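Local coordinates for protein FMN-dependent nitronate monooxygenase (Shewanella oneidensis, PDB 5LSM) that uses flavin mononucleotide to oxidise nitronates with molecular oxygen, probably turning propionate 3-nitronate into 3-oxopropanoate and so detoxifying it, at residues Gly36-Leu41 and Pro65-Phe70; Val129-Gly134 and Ser149-Thr154; Pro211-Gly216 and Ala232-Val237. All coordinates share one frame; numbering follows the deposited sequence.

Contact 1: residues Gly36-Leu41 and Pro65-Phe70; sequences GGLGSL and PINVNF. With FMN (flavin mononucleotide), chain I.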
loop_
_atom_site.group_PDB
_atom_site.type_symbol
_atom_site.label_atom_id
_atom_site.label_comp_id
_atom_site.label_asym_id
_atom_site.label_seq_id
_atom_site.Cartn_x
_atom_site.Cartn_y
_atom_site.Cartn_z
ATOM N N GLY A 36 -23.153 17.929 -6.659
ATOM C CA GLY A 36 -23.549 16.802 -7.515
ATOM C C GLY A 36 -22.961 15.436 -7.144
ATOM O O GLY A 36 -23.170 14.444 -7.868
ATOM N N GLY A 37 -22.197 15.386 -6.053
ATOM C CA GLY A 37 -21.655 14.125 -5.531
ATOM C C GLY A 37 -22.460 13.649 -4.346
ATOM O O GLY A 37 -23.599 14.069 -4.159
ATOM N N LEU A 38 -21.879 12.764 -3.545
ATOM C CA LEU A 38 -22.542 12.301 -2.323
ATOM C C LEU A 38 -21.814 12.855 -1.115
ATOM O O LEU A 38 -20.674 12.483 -0.854
ATOM C CB LEU A 38 -22.583 10.765 -2.265
ATOM C CG LEU A 38 -23.384 10.110 -1.125
ATOM C CD1 LEU A 38 -24.881 10.200 -1.365
ATOM C CD2 LEU A 38 -22.991 8.653 -0.956
ATOM N N GLY A 39 -22.466 13.777 -0.407
ATOM C CA GLY A 39 -21.939 14.323 0.850
ATOM C C GLY A 39 -22.220 13.399 2.019
ATOM O O GLY A 39 -23.172 12.631 1.984
ATOM N N SER A 40 -21.399 13.480 3.056
ATOM C CA SER A 40 -21.402 12.488 4.114
ATOM C C SER A 40 -21.315 13.138 5.484
ATOM O O SER A 40 -20.483 14.032 5.704
ATOM C CB SER A 40 -20.227 11.524 3.947
ATOM O OG SER A 40 -20.289 10.841 2.709
ATOM N N LEU A 41 -22.185 12.687 6.395
ATOM C CA LEU A 41 -22.167 13.118 7.791
ATOM C C LEU A 41 -21.576 11.997 8.642
ATOM O O LEU A 41 -22.147 10.902 8.723
ATOM C CB LEU A 41 -23.585 13.477 8.274
ATOM C CG LEU A 41 -23.709 13.943 9.734
ATOM C CD1 LEU A 41 -22.917 15.201 10.004
ATOM C CD2 LEU A 41 -25.157 14.158 10.154
ATOM N N PRO A 65 -29.184 13.707 -2.263
ATOM C CA PRO A 65 -28.747 12.537 -1.480
ATOM C C PRO A 65 -27.581 12.804 -0.535
ATOM O O PRO A 65 -26.748 13.679 -0.792
ATOM C CB PRO A 65 -28.335 11.530 -2.545
ATOM C CG PRO A 65 -29.165 11.893 -3.732
ATOM C CD PRO A 65 -29.322 13.382 -3.694
ATOM N N ILE A 66 -27.611 12.126 0.605
ATOM C CA ILE A 66 -26.520 12.164 1.558
ATOM C C ILE A 66 -26.288 10.799 2.165
ATOM O O ILE A 66 -27.156 9.924 2.127
ATOM C CB ILE A 66 -26.797 13.151 2.707
ATOM C CG1 ILE A 66 -27.893 12.611 3.618
ATOM C CG2 ILE A 66 -27.173 14.510 2.153
ATOM C CD1 ILE A 66 -28.441 13.654 4.557
ATOM N N ASN A 67 -25.136 10.684 2.810
ATOM C CA ASN A 67 -24.606 9.442 3.351
ATOM C C ASN A 67 -24.352 9.729 4.809
ATOM O O ASN A 67 -23.677 10.692 5.120
ATOM C CB ASN A 67 -23.301 9.112 2.616
ATOM C CG ASN A 67 -22.416 8.098 3.352
ATOM O OD1 ASN A 67 -22.888 7.227 4.092
ATOM N ND2 ASN A 67 -21.126 8.160 3.068
ATOM N N VAL A 68 -25.023 9.013 5.707
ATOM C CA VAL A 68 -24.722 9.142 7.142
ATOM C C VAL A 68 -23.915 7.933 7.602
ATOM O O VAL A 68 -24.203 6.791 7.209
ATOM C CB VAL A 68 -25.997 9.331 8.018
ATOM C CG1 VAL A 68 -26.886 10.402 7.426
ATOM C CG2 VAL A 68 -26.778 8.032 8.156
ATOM N N ASN A 69 -22.848 8.206 8.356
ATOM C CA ASN A 69 -21.824 7.202 8.655
ATOM C C ASN A 69 -21.824 6.828 10.131
ATOM O O ASN A 69 -21.881 7.716 10.990
ATOM C CB ASN A 69 -20.444 7.738 8.269
ATOM C CG ASN A 69 -19.342 6.748 8.546
ATOM O OD1 ASN A 69 -18.663 6.826 9.578
ATOM N ND2 ASN A 69 -19.227 5.740 7.682
ATOM N N PHE A 70 -21.695 5.528 10.413
ATOM C CA PHE A 70 -21.644 5.021 11.779
ATOM C C PHE A 70 -20.586 3.942 11.964
ATOM O O PHE A 70 -20.252 3.216 11.020
ATOM C CB PHE A 70 -22.998 4.429 12.174
ATOM C CG PHE A 70 -24.057 5.449 12.375
ATOM C CD1 PHE A 70 -24.864 5.845 11.316
ATOM C CD2 PHE A 70 -24.237 6.038 13.616
ATOM C CE1 PHE A 70 -25.850 6.800 11.500
ATOM C CE2 PHE A 70 -25.224 6.992 13.807
ATOM C CZ PHE A 70 -26.025 7.382 12.742
HETATM N N1 FMN I . -14.345 6.475 7.690
HETATM C C2 FMN I . -15.503 6.208 8.361
HETATM O O2 FMN I . -16.196 5.215 8.021
HETATM N N3 FMN I . -15.924 6.959 9.399
HETATM C C4 FMN I . -15.229 8.025 9.827
HETATM O O4 FMN I . -15.611 8.712 10.790
HETATM C C4A FMN I . -13.962 8.360 9.148
HETATM N N5 FMN I . -13.253 9.427 9.519
HETATM C C5A FMN I . -12.135 9.788 8.867
HETATM C C6 FMN I . -11.469 10.931 9.302
HETATM C C7 FMN I . -10.323 11.361 8.665
HETATM C C7M FMN I . -9.627 12.588 9.195
HETATM C C8 FMN I . -9.796 10.586 7.505
HETATM C C8M FMN I . -8.532 11.051 6.816
HETATM C C9 FMN I . -10.460 9.431 7.066
HETATM C C9A FMN I . -11.627 8.990 7.710
HETATM N N10 FMN I . -12.384 7.850 7.292
HETATM C C10 FMN I . -13.547 7.515 8.017
HETATM C "C1'" FMN I . -11.957 6.975 6.185
HETATM C "C2'" FMN I . -12.483 7.465 4.846
HETATM O "O2'" FMN I . -13.855 7.053 4.705
HETATM C "C3'" FMN I . -11.648 6.906 3.685
HETATM O "O3'" FMN I . -11.445 5.501 3.872
HETATM C "C4'" FMN I . -10.264 7.542 3.546
HETATM O "O4'" FMN I . -10.245 8.939 3.866
HETATM C "C5'" FMN I . -9.783 7.319 2.122
HETATM O "O5'" FMN I . -8.423 7.715 1.959
HETATM P P FMN I . -7.959 9.227 1.666
HETATM O O1P FMN I . -9.032 9.882 0.825
HETATM O O2P FMN I . -6.651 9.032 0.942
HETATM O O3P FMN I . -7.843 9.785 3.040
#
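Asn-67 and Ser-40 stand beside each other on the same face of two parallel strands, and the amide ND2 of Asn-67 donates to OG of Ser-40 at 2.8 Å. The bond is bent: its N-H...O angle is 135°, and the hydroxyl oxygen lies 32° out of the amide plane. With Asn-67 CG anti to the backbone N (chi1 162°), the amide is turned onto the neighbouring strand. Leu-38 packs against the stem of this side chain at about a right angle, its CD2 3.6 Å from Asn-67 CB, while its other methyl, CD1, meets Pro-65 CB at 3.9 Å. The backbone fixes the register, because Asn-67 N binds Gly-39 O at 2.9 Å and Asn-67 O receives Leu-41 N at 2.8 Å. One step on, Asn-69 N donates to Leu-41 O. Leu-41, Ile-66 and Val-68 point to the other face, where helix 48-59 of this beta-alpha-beta unit packs.

In the second shell, Ser-40 OG is also hydrogen-bonded to Gln-17 O, and Asn-67 OD1 to Ser-130 OG. That Ser-130 hydroxyl accepts from ND2 of Asn-69 as well, which probably helps to position Asn-69, a residue that binds the flavin: Asn-69 OD1 accepts a hydrogen bond from FMN N3 at 2.7 Å, and Asn-69 ND2 gives a weak bond to FMN O2 at 3.1 Å. An alanine in place of Asn-67 would probably leave the hydroxyls of Ser-40 and Ser-130 each one partner short and hold Ser-130 less firmly beside Asn-69.

The chemistry is thus a relay of buried amides and hydroxyls inside a TIM barrel, which probably keeps the Asn-69 amide oriented with its oxygen facing the flavin N3-H.

Contact 2: residues Val129-Gly134 and Ser149-Thr154; sequences VSFHFG and SKVIST. With FMN (flavin mononucleotide), chain I.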
loop_
_atom_site.group_PDB
_atom_site.type_symbol
_atom_site.label_atom_id
_atom_site.label_comp_id
_atom_site.label_asym_id
_atom_site.label_seq_id
_atom_site.Cartn_x
_atom_site.Cartn_y
_atom_site.Cartn_z
ATOM N N VAL A 129 -26.662 4.893 4.066
ATOM C CA VAL A 129 -26.120 4.668 5.384
ATOM C C VAL A 129 -24.836 3.821 5.232
ATOM O O VAL A 129 -24.846 2.727 4.642
ATOM C CB VAL A 129 -27.126 3.879 6.242
ATOM C CG1 VAL A 129 -26.521 3.508 7.588
ATOM C CG2 VAL A 129 -28.411 4.665 6.427
ATOM N N SER A 130 -23.727 4.351 5.719
ATOM C CA SER A 130 -22.461 3.690 5.561
ATOM C C SER A 130 -22.035 3.252 6.941
ATOM O O SER A 130 -22.394 3.882 7.929
ATOM C CB SER A 130 -21.421 4.630 4.924
ATOM O OG SER A 130 -21.302 5.837 5.668
ATOM N N PHE A 131 -21.282 2.160 7.002
ATOM C CA PHE A 131 -20.800 1.627 8.266
ATOM C C PHE A 131 -19.305 1.422 8.161
ATOM O O PHE A 131 -18.808 1.073 7.095
ATOM C CB PHE A 131 -21.493 0.294 8.596
ATOM C CG PHE A 131 -22.899 0.456 9.054
ATOM C CD1 PHE A 131 -23.173 1.036 10.279
ATOM C CD2 PHE A 131 -23.950 0.125 8.229
ATOM C CE1 PHE A 131 -24.472 1.249 10.686
ATOM C CE2 PHE A 131 -25.255 0.300 8.651
ATOM C CZ PHE A 131 -25.515 0.862 9.882
ATOM N N HIS A 132 -18.601 1.707 9.256
ATOM C CA HIS A 132 -17.207 1.295 9.447
ATOM C C HIS A 132 -17.101 0.121 10.450
ATOM O O HIS A 132 -17.804 0.091 11.472
ATOM C CB HIS A 132 -16.404 2.490 9.966
ATOM C CG HIS A 132 -15.056 2.638 9.343
ATOM N ND1 HIS A 132 -14.866 2.667 7.981
ATOM C CD2 HIS A 132 -13.838 2.842 9.897
ATOM C CE1 HIS A 132 -13.589 2.871 7.720
ATOM N NE2 HIS A 132 -12.939 2.960 8.866
ATOM N N PHE A 133 -16.175 -0.791 10.175
ATOM C CA PHE A 133 -15.983 -2.020 10.958
ATOM C C PHE A 133 -17.139 -3.010 10.763
ATOM O O PHE A 133 -17.634 -3.581 11.729
ATOM C CB PHE A 133 -15.786 -1.740 12.473
ATOM C CG PHE A 133 -14.908 -0.560 12.779
ATOM C CD1 PHE A 133 -13.632 -0.479 12.272
ATOM C CD2 PHE A 133 -15.360 0.461 13.596
ATOM C CE1 PHE A 133 -12.834 0.625 12.528
ATOM C CE2 PHE A 133 -14.581 1.578 13.837
ATOM C CZ PHE A 133 -13.300 1.647 13.320
ATOM N N GLY A 134 -17.549 -3.223 9.516
ATOM C CA GLY A 134 -18.527 -4.275 9.175
ATOM C C GLY A 134 -19.976 -3.791 9.095
ATOM O O GLY A 134 -20.278 -2.776 8.488
ATOM N N SER A 149 -33.119 3.264 2.211
ATOM C CA SER A 149 -31.694 3.580 2.289
ATOM C C SER A 149 -30.875 2.479 1.653
ATOM O O SER A 149 -31.175 1.306 1.819
ATOM C CB SER A 149 -31.265 3.727 3.733
ATOM O OG SER A 149 -32.073 4.668 4.404
ATOM N N LYS A 150 -29.890 2.863 0.856
ATOM C CA LYS A 150 -28.871 1.921 0.424
ATOM C C LYS A 150 -27.868 1.799 1.534
ATOM O O LYS A 150 -27.549 2.781 2.204
ATOM C CB LYS A 150 -28.160 2.415 -0.841
ATOM C CG LYS A 150 -29.087 2.737 -1.987
ATOM C CD LYS A 150 -29.858 1.511 -2.442
ATOM C CE LYS A 150 -30.926 1.889 -3.465
ATOM N NZ LYS A 150 -31.911 2.840 -2.861
ATOM N N VAL A 151 -27.336 0.602 1.701
ATOM C CA VAL A 151 -26.350 0.350 2.735
ATOM C C VAL A 151 -25.005 0.017 2.111
ATOM O O VAL A 151 -24.909 -0.906 1.287
ATOM C CB VAL A 151 -26.793 -0.806 3.635
ATOM C CG1 VAL A 151 -25.653 -1.267 4.529
ATOM C CG2 VAL A 151 -27.985 -0.383 4.477
ATOM N N ILE A 152 -23.972 0.737 2.543
ATOM C CA ILE A 152 -22.593 0.438 2.157
ATOM C C ILE A 152 -21.663 0.264 3.372
ATOM O O ILE A 152 -21.954 0.765 4.462
ATOM C CB ILE A 152 -22.018 1.537 1.245
ATOM C CG1 ILE A 152 -21.871 2.851 2.005
ATOM C CG2 ILE A 152 -22.902 1.744 0.034
ATOM C CD1 ILE A 152 -21.191 3.927 1.193
ATOM N N SER A 153 -20.551 -0.458 3.174
ATOM C CA SER A 153 -19.572 -0.687 4.244
ATOM C C SER A 153 -18.184 -0.890 3.684
ATOM O O SER A 153 -18.011 -1.032 2.471
ATOM C CB SER A 153 -19.948 -1.884 5.105
ATOM O OG SER A 153 -18.944 -2.122 6.091
ATOM N N THR A 154 -17.189 -0.860 4.568
ATOM C CA THR A 154 -15.800 -0.854 4.136
ATOM C C THR A 154 -15.211 -2.285 4.170
ATOM O O THR A 154 -15.442 -3.038 5.099
ATOM C CB THR A 154 -14.956 0.160 4.972
ATOM O OG1 THR A 154 -15.183 1.503 4.500
ATOM C CG2 THR A 154 -13.478 -0.138 4.863
HETATM N N1 FMN I . -14.345 6.475 7.690
HETATM C C2 FMN I . -15.503 6.208 8.361
HETATM O O2 FMN I . -16.196 5.215 8.021
HETATM N N3 FMN I . -15.924 6.959 9.399
HETATM C C4 FMN I . -15.229 8.025 9.827
HETATM O O4 FMN I . -15.611 8.712 10.790
HETATM C C4A FMN I . -13.962 8.360 9.148
HETATM N N5 FMN I . -13.253 9.427 9.519
HETATM C C5A FMN I . -12.135 9.788 8.867
HETATM C C6 FMN I . -11.469 10.931 9.302
HETATM C C7 FMN I . -10.323 11.361 8.665
HETATM C C7M FMN I . -9.627 12.588 9.195
HETATM C C8 FMN I . -9.796 10.586 7.505
HETATM C C8M FMN I . -8.532 11.051 6.816
HETATM C C9 FMN I . -10.460 9.431 7.066
HETATM C C9A FMN I . -11.627 8.990 7.710
HETATM N N10 FMN I . -12.384 7.850 7.292
HETATM C C10 FMN I . -13.547 7.515 8.017
HETATM C "C1'" FMN I . -11.957 6.975 6.185
HETATM C "C2'" FMN I . -12.483 7.465 4.846
HETATM O "O2'" FMN I . -13.855 7.053 4.705
HETATM C "C3'" FMN I . -11.648 6.906 3.685
HETATM O "O3'" FMN I . -11.445 5.501 3.872
HETATM C "C4'" FMN I . -10.264 7.542 3.546
HETATM O "O4'" FMN I . -10.245 8.939 3.866
HETATM C "C5'" FMN I . -9.783 7.319 2.122
HETATM O "O5'" FMN I . -8.423 7.715 1.959
HETATM P P FMN I . -7.959 9.227 1.666
HETATM O O1P FMN I . -9.032 9.882 0.825
HETATM O O2P FMN I . -6.651 9.032 0.942
HETATM O O3P FMN I . -7.843 9.785 3.040
HETATM O O HOH W 1 -16.762 2.754 5.989
HETATM O O HOH W 2 -15.947 -2.092 7.536
#
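Val-129 and Phe-131 exchange three backbone hydrogen bonds with strand 150-154 in parallel register: Val-129 N to Lys-150 O, Ile-152 N to Val-129 O, and Phe-131 N to Ile-152 O, each 3.0 Å long. With helix 138-145 the two strands form a beta-alpha-beta unit of the TIM barrel, their C-terminal ends turned to FMN.

Apolar contacts fall on both faces. Ser-130 CB lies 3.4 Å from Ile-152 CG1, while on the other face Val-151 CG1 comes to the edge of the Phe-131 ring, 4.3 Å from CD2.

At the C-terminal end, Ser-153 OG, anti to its backbone N (chi1 177°), donates to Gly-134 O at 2.8 Å, tying down the turn. A water accepts from Gly-134 N and donates to Thr-154 O.

The His-132 ring meets the flavin by its face: FMN O2 lies over it, 2.9 Å from ND1, and FMN C2 is 3.6 Å above the ring plane. At the edge, in plane, a second water 2.8 Å from ND1 bridges it to Phe-131 O and FMN O2, while NE2 is hydrogen-bonded to His-182 O. Bonds at both ring nitrogens probably keep the ring turned with its face to the pyrimidine end of the cofactor.

Contact 3: residues Pro211-Gly216 and Ala232-Val237; sequences PVIAAG and ASAVQV. With FMN (flavin mononucleotide), chain I.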
loop_
_atom_site.group_PDB
_atom_site.type_symbol
_atom_site.label_atom_id
_atom_site.label_comp_id
_atom_site.label_asym_id
_atom_site.label_seq_id
_atom_site.Cartn_x
_atom_site.Cartn_y
_atom_site.Cartn_z
ATOM N N PRO A 211 -21.477 -3.052 -6.852
ATOM C CA PRO A 211 -20.563 -1.963 -7.221
ATOM C C PRO A 211 -19.479 -1.731 -6.172
ATOM O O PRO A 211 -19.725 -1.907 -4.980
ATOM C CB PRO A 211 -21.486 -0.742 -7.297
ATOM C CG PRO A 211 -22.845 -1.315 -7.554
ATOM C CD PRO A 211 -22.881 -2.591 -6.796
ATOM N N VAL A 212 -18.320 -1.266 -6.620
ATOM C CA VAL A 212 -17.188 -1.066 -5.747
ATOM C C VAL A 212 -16.733 0.384 -5.805
ATOM O O VAL A 212 -16.563 0.965 -6.879
ATOM C CB VAL A 212 -16.023 -2.012 -6.106
ATOM C CG1 VAL A 212 -14.897 -1.876 -5.095
ATOM C CG2 VAL A 212 -16.508 -3.458 -6.153
ATOM N N ILE A 213 -16.648 0.977 -4.624
ATOM C CA ILE A 213 -16.161 2.336 -4.416
ATOM C C ILE A 213 -14.680 2.318 -4.012
ATOM O O ILE A 213 -14.283 1.630 -3.062
ATOM C CB ILE A 213 -16.975 3.034 -3.300
ATOM C CG1 ILE A 213 -18.466 3.081 -3.683
ATOM C CG2 ILE A 213 -16.425 4.435 -3.046
ATOM C CD1 ILE A 213 -19.437 2.987 -2.523
ATOM N N ALA A 214 -13.868 3.075 -4.728
ATOM C CA ALA A 214 -12.455 3.122 -4.425
ATOM C C ALA A 214 -12.156 4.163 -3.350
ATOM O O ALA A 214 -12.533 5.334 -3.477
ATOM C CB ALA A 214 -11.649 3.384 -5.678
ATOM N N ALA A 215 -11.496 3.705 -2.286
ATOM C CA ALA A 215 -10.962 4.560 -1.229
ATOM C C ALA A 215 -9.460 4.299 -0.988
ATOM O O ALA A 215 -9.020 3.146 -0.923
ATOM C CB ALA A 215 -11.738 4.310 0.050
ATOM N N GLY A 216 -8.702 5.373 -0.774
ATOM C CA GLY A 216 -7.283 5.288 -0.421
ATOM C C GLY A 216 -6.380 5.929 -1.473
ATOM O O GLY A 216 -5.985 5.288 -2.428
ATOM N N ALA A 232 -13.772 0.726 -10.832
ATOM C CA ALA A 232 -14.549 1.298 -9.723
ATOM C C ALA A 232 -15.829 1.972 -10.242
ATOM O O ALA A 232 -15.807 2.611 -11.280
ATOM C CB ALA A 232 -13.705 2.311 -8.955
ATOM N N SER A 233 -16.913 1.893 -9.474
ATOM C CA SER A 233 -18.167 2.580 -9.828
ATOM C C SER A 233 -18.226 3.992 -9.264
ATOM O O SER A 233 -19.146 4.730 -9.554
ATOM C CB SER A 233 -19.379 1.794 -9.310
ATOM O OG SER A 233 -19.543 0.587 -10.018
ATOM N N ALA A 234 -17.278 4.326 -8.396
ATOM C CA ALA A 234 -17.232 5.625 -7.733
ATOM C C ALA A 234 -15.951 5.677 -6.920
ATOM O O ALA A 234 -15.252 4.653 -6.778
ATOM C CB ALA A 234 -18.441 5.816 -6.823
ATOM N N VAL A 235 -15.648 6.856 -6.385
ATOM C CA VAL A 235 -14.502 7.026 -5.493
ATOM C C VAL A 235 -14.902 7.754 -4.224
ATOM O O VAL A 235 -15.734 8.663 -4.257
ATOM C CB VAL A 235 -13.345 7.797 -6.167
ATOM C CG1 VAL A 235 -12.851 7.041 -7.386
ATOM C CG2 VAL A 235 -13.783 9.197 -6.566
ATOM N N GLN A 236 -14.274 7.362 -3.115
ATOM C CA GLN A 236 -14.478 7.993 -1.845
ATOM C C GLN A 236 -13.229 8.759 -1.513
ATOM O O GLN A 236 -12.154 8.196 -1.436
ATOM C CB GLN A 236 -14.795 6.960 -0.750
ATOM C CG GLN A 236 -15.207 7.591 0.566
ATOM C CD GLN A 236 -15.989 6.658 1.475
ATOM O OE1 GLN A 236 -15.566 6.337 2.589
ATOM N NE2 GLN A 236 -17.166 6.294 1.045
ATOM N N VAL A 237 -13.398 10.049 -1.266
ATOM C CA VAL A 237 -12.296 10.961 -1.155
ATOM C C VAL A 237 -12.346 11.618 0.207
ATOM O O VAL A 237 -13.360 12.226 0.559
ATOM C CB VAL A 237 -12.373 12.030 -2.240
ATOM C CG1 VAL A 237 -11.304 13.088 -2.038
ATOM C CG2 VAL A 237 -12.234 11.383 -3.592
HETATM N N1 FMN I . -14.345 6.475 7.690
HETATM C C2 FMN I . -15.503 6.208 8.361
HETATM O O2 FMN I . -16.196 5.215 8.021
HETATM N N3 FMN I . -15.924 6.959 9.399
HETATM C C4 FMN I . -15.229 8.025 9.827
HETATM O O4 FMN I . -15.611 8.712 10.790
HETATM C C4A FMN I . -13.962 8.360 9.148
HETATM N N5 FMN I . -13.253 9.427 9.519
HETATM C C5A FMN I . -12.135 9.788 8.867
HETATM C C6 FMN I . -11.469 10.931 9.302
HETATM C C7 FMN I . -10.323 11.361 8.665
HETATM C C7M FMN I . -9.627 12.588 9.195
HETATM C C8 FMN I . -9.796 10.586 7.505
HETATM C C8M FMN I . -8.532 11.051 6.816
HETATM C C9 FMN I . -10.460 9.431 7.066
HETATM C C9A FMN I . -11.627 8.990 7.710
HETATM N N10 FMN I . -12.384 7.850 7.292
HETATM C C10 FMN I . -13.547 7.515 8.017
HETATM C "C1'" FMN I . -11.957 6.975 6.185
HETATM C "C2'" FMN I . -12.483 7.465 4.846
HETATM O "O2'" FMN I . -13.855 7.053 4.705
HETATM C "C3'" FMN I . -11.648 6.906 3.685
HETATM O "O3'" FMN I . -11.445 5.501 3.872
HETATM C "C4'" FMN I . -10.264 7.542 3.546
HETATM O "O4'" FMN I . -10.245 8.939 3.866
HETATM C "C5'" FMN I . -9.783 7.319 2.122
HETATM O "O5'" FMN I . -8.423 7.715 1.959
HETATM P P FMN I . -7.959 9.227 1.666
HETATM O O1P FMN I . -9.032 9.882 0.825
HETATM O O2P FMN I . -6.651 9.032 0.942
HETATM O O3P FMN I . -7.843 9.785 3.040
HETATM O O HOH W 3 -9.237 8.115 -1.291
#
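Strands 212-215 and 234-237 run parallel at 34° to each other, their axes approaching to 4.3 Å, and are joined by Ser-233 N to Val-212 O, Ala-214 N to Ala-234 O, and Gln-236 N to Ala-214 O at 2.7 Å. The last of these is nearly straight at the hydrogen, 173°.

On one face, Ile-213 sends its CG2, anti to the backbone N, across to Gln-236, where it lies 3.8 Å from CB; the two side chains cross obliquely. Ala-215 CB sits beside the same methylene at 4.1 Å. Beyond this packing the Gln-236 chain runs extended, with CG anti to the backbone N (chi1 -172°), and this carries OE1 to the flavin, where it accepts a hydrogen bond from the ribityl hydroxyl O2' of FMN at 2.8 Å.

On the other face Ala-214 CB meets Val-235 CG1, and it also touches Ala-232 CB, from the loop before the strand, at 4.0 Å. At the N-terminal end, Pro-211 CB rests on Ser-233 OG at 3.6 Å.

Where strand 212-215 ends, Gly-216 takes a positive phi, at which a CB would collide with the carbonyl O of Ala-215. Its N-H is accepted by a water that also lies 2.8 Å from the phosphate oxygen O1P of FMN and is hydrogen-bonded to Gln-236 O. With Gly-217, Gly-238 and Thr-239 following directly and also bonding FMN, this is consistent with the phosphate site that many TIM barrels place after strands seven and eight.

Around the pair, strand 171-175 flanks 212-215 through backbone bonds from Ile-213 and Ala-215. Leu-5 of helix 4-9 touches Ile-213 and Ala-234, whereas Ala-214 and Val-235 pack against helix 221-229, the crossover of this beta-alpha-beta unit, and helix 197-207 lies on Val-212.

The three contacts follow in series along the chain, each joining consecutive strands of one eight-stranded parallel barrel through a beta-alpha-beta crossover. Contacts 1 and 2 are direct neighbours, with centres about 11 Å apart: strands 66-71 and 128-132 lie side by side, linked by the bond between Phe-70 O and His-132 N. Contact 3 lies about 13 Å from contact 2 and 14 Å from contact 1, centre to centre. Strand 171-175 separates it from contact 2, yet Ile-152 CD1 and Ile-213 CD1 still touch at 4.2 Å. All three reach FMN from strand C-terminal ends: contacts 1 and 2 address the ring, contact 3 the ribityl and phosphate, so one cofactor draws on much of the barrel.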